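Acyl-CoA dehydrogenase (Bacillus anthracis, PDB 3OWA) probably catalyses the FAD-dependent alpha,beta-dehydrogenation of acyl-CoA thioesters. Local coordinates at residues 458-463 with 531-536. Residues are numbered along the deposited sequence; the frame is centred on the assembly and turned at random.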
loop_
_atom_site.group_PDB
_atom_site.type_symbol
_atom_site.label_atom_id
_atom_site.label_comp_id
_atom_site.label_asym_id
_atom_site.label_seq_id
_atom_site.Cartn_x
_atom_site.Cartn_y
_atom_site.Cartn_z
ATOM N N ALA A 458 -21.306 -23.940 -8.454
ATOM C CA ALA A 458 -22.484 -23.431 -9.162
ATOM C C ALA A 458 -22.619 -21.909 -9.051
ATOM O O ALA A 458 -22.794 -21.215 -10.052
ATOM C CB ALA A 458 -23.769 -24.114 -8.647
ATOM N N LEU A 459 -22.535 -21.403 -7.829
ATOM C CA LEU A 459 -22.670 -19.974 -7.593
ATOM C C LEU A 459 -21.536 -19.172 -8.273
ATOM O O LEU A 459 -21.780 -18.134 -8.885
ATOM C CB LEU A 459 -22.755 -19.673 -6.095
ATOM C CG LEU A 459 -22.700 -18.183 -5.737
ATOM C CD1 LEU A 459 -23.893 -17.421 -6.317
ATOM C CD2 LEU A 459 -22.582 -17.980 -4.224
ATOM N N GLN A 460 -20.312 -19.680 -8.202
ATOM C CA GLN A 460 -19.160 -18.934 -8.736
ATOM C C GLN A 460 -19.189 -18.892 -10.259
ATOM O O GLN A 460 -18.875 -17.865 -10.849
ATOM C CB GLN A 460 -17.837 -19.488 -8.173
ATOM C CG GLN A 460 -17.682 -19.249 -6.653
ATOM C CD GLN A 460 -18.622 -20.103 -5.793
ATOM O OE1 GLN A 460 -18.840 -21.274 -6.082
ATOM N NE2 GLN A 460 -19.174 -19.513 -4.740
ATOM N N LYS A 461 -19.618 -19.995 -10.886
ATOM C CA LYS A 461 -19.826 -20.031 -12.330
ATOM C C LYS A 461 -20.902 -19.036 -12.750
ATOM O O LYS A 461 -20.822 -18.409 -13.801
ATOM C CB LYS A 461 -20.208 -21.440 -12.792
ATOM C CG LYS A 461 -19.082 -22.452 -12.759
ATOM C CD LYS A 461 -19.536 -23.754 -13.425
ATOM C CE LYS A 461 -18.956 -24.987 -12.722
ATOM N NZ LYS A 461 -19.857 -26.200 -12.818
ATOM N N TYR A 462 -21.916 -18.899 -11.914
ATOM C CA TYR A 462 -22.989 -17.959 -12.156
ATOM C C TYR A 462 -22.474 -16.507 -12.103
ATOM O O TYR A 462 -22.776 -15.694 -12.976
ATOM C CB TYR A 462 -24.141 -18.228 -11.165
ATOM C CG TYR A 462 -25.277 -17.248 -11.269
ATOM C CD1 TYR A 462 -26.299 -17.422 -12.209
ATOM C CD2 TYR A 462 -25.315 -16.123 -10.450
ATOM C CE1 TYR A 462 -27.340 -16.489 -12.307
ATOM C CE2 TYR A 462 -26.330 -15.195 -10.548
ATOM C CZ TYR A 462 -27.334 -15.376 -11.467
ATOM O OH TYR A 462 -28.332 -14.437 -11.524
ATOM N N LEU A 463 -21.675 -16.182 -11.093
ATOM C CA LEU A 463 -21.123 -14.832 -10.993
ATOM C C LEU A 463 -20.169 -14.494 -12.143
ATOM O O LEU A 463 -20.176 -13.365 -12.667
ATOM C CB LEU A 463 -20.434 -14.619 -9.641
ATOM C CG LEU A 463 -21.318 -14.859 -8.419
ATOM C CD1 LEU A 463 -20.477 -14.824 -7.179
ATOM C CD2 LEU A 463 -22.433 -13.830 -8.350
ATOM N N TYR A 531 -10.741 -20.868 -1.597
ATOM C CA TYR A 531 -10.107 -19.680 -2.193
ATOM C C TYR A 531 -11.068 -19.093 -3.201
ATOM O O TYR A 531 -11.272 -17.894 -3.237
ATOM C CB TYR A 531 -8.816 -20.027 -2.957
ATOM C CG TYR A 531 -7.607 -20.458 -2.154
ATOM C CD1 TYR A 531 -7.344 -19.913 -0.895
ATOM C CD2 TYR A 531 -6.706 -21.385 -2.678
ATOM C CE1 TYR A 531 -6.219 -20.279 -0.183
ATOM C CE2 TYR A 531 -5.557 -21.767 -1.961
ATOM C CZ TYR A 531 -5.346 -21.225 -0.700
ATOM O OH TYR A 531 -4.248 -21.585 0.044
ATOM N N THR A 532 -11.648 -19.975 -4.020
ATOM C CA THR A 532 -12.540 -19.586 -5.113
ATOM C C THR A 532 -13.819 -18.898 -4.650
ATOM O O THR A 532 -14.176 -17.843 -5.200
ATOM C CB THR A 532 -12.848 -20.802 -6.021
ATOM O OG1 THR A 532 -11.608 -21.287 -6.535
ATOM C CG2 THR A 532 -13.732 -20.409 -7.200
ATOM N N GLU A 533 -14.493 -19.472 -3.644
ATOM C CA GLU A 533 -15.715 -18.874 -3.082
ATOM C C GLU A 533 -15.473 -17.479 -2.523
ATOM O O GLU A 533 -16.221 -16.529 -2.791
ATOM C CB GLU A 533 -16.267 -19.772 -1.973
ATOM C CG GLU A 533 -16.948 -21.017 -2.527
ATOM C CD GLU A 533 -17.239 -22.068 -1.474
ATOM O OE1 GLU A 533 -16.613 -22.046 -0.383
ATOM O OE2 GLU A 533 -18.111 -22.923 -1.743
ATOM N N VAL A 534 -14.396 -17.377 -1.755
ATOM C CA VAL A 534 -14.053 -16.174 -1.036
ATOM C C VAL A 534 -13.580 -15.092 -2.029
ATOM O O VAL A 534 -14.040 -13.954 -1.961
ATOM C CB VAL A 534 -12.962 -16.527 0.030
ATOM C CG1 VAL A 534 -12.085 -15.363 0.336
ATOM C CG2 VAL A 534 -13.638 -17.114 1.305
ATOM N N PHE A 535 -12.700 -15.456 -2.960
ATOM C CA PHE A 535 -12.186 -14.463 -3.912
ATOM C C PHE A 535 -13.324 -13.961 -4.824
ATOM O O PHE A 535 -13.452 -12.755 -5.071
ATOM C CB PHE A 535 -11.022 -15.006 -4.771
ATOM C CG PHE A 535 -10.586 -14.050 -5.849
ATOM C CD1 PHE A 535 -9.741 -13.002 -5.548
ATOM C CD2 PHE A 535 -11.085 -14.153 -7.150
ATOM C CE1 PHE A 535 -9.360 -12.079 -6.524
ATOM C CE2 PHE A 535 -10.728 -13.254 -8.140
ATOM C CZ PHE A 535 -9.833 -12.216 -7.833
ATOM N N CYS A 536 -14.119 -14.898 -5.325
ATOM C CA CYS A 536 -15.221 -14.549 -6.229
ATOM C C CYS A 536 -16.224 -13.589 -5.617
ATOM O O CYS A 536 -16.599 -12.593 -6.240
ATOM C CB CYS A 536 -15.914 -15.792 -6.755
ATOM S SG CYS A 536 -14.987 -16.486 -8.119
HETATM O O HOH W 1 -18.525 -16.678 -4.506
#
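Gln460 reaches from its helix into the surface formed by Thr532, Glu533 and Cys536, and every close side-chain contact between 458-463 and 531-536 involves it. Its CG lies beside the backbone N (chi1 -67°) and the chain then bends at chi2, which brings the amide over the start of the Glu533 side chain, with Gln460 CD and NE2 nearest Glu533 CG. The methylene packs first: Gln460 CG is 3.9 Å from Cys536 CB, while Cys536 SG stands 4.1 Å from Gln460 CB. On the next turn back, Thr532 CG2 comes within 4.2 Å of Gln460 CG; Thr532 OG1 is engaged by Lys528 O and the hydroxyl of Thr513. The two segments, on helices 458-482 and 526-554, belong to the C-terminal helical part of this acyl-CoA dehydrogenase; their axes approach to 10.0 Å and their directions differ by 38°. Further out, Gln460 NE2 lies 3.5 Å from Glu533 CG, a van der Waals contact of the amide nitrogen with a methylene; the amide and carboxylate planes are 61° apart, and Glu533 OE1 forms a salt bridge with Lys581. The amide hydrogen bonds instead to a water, which accepts from Gln460 NE2 at 2.9 Å and donates to Glu533 O at 2.9 Å, bridging the side chain to the neighbouring helix's backbone.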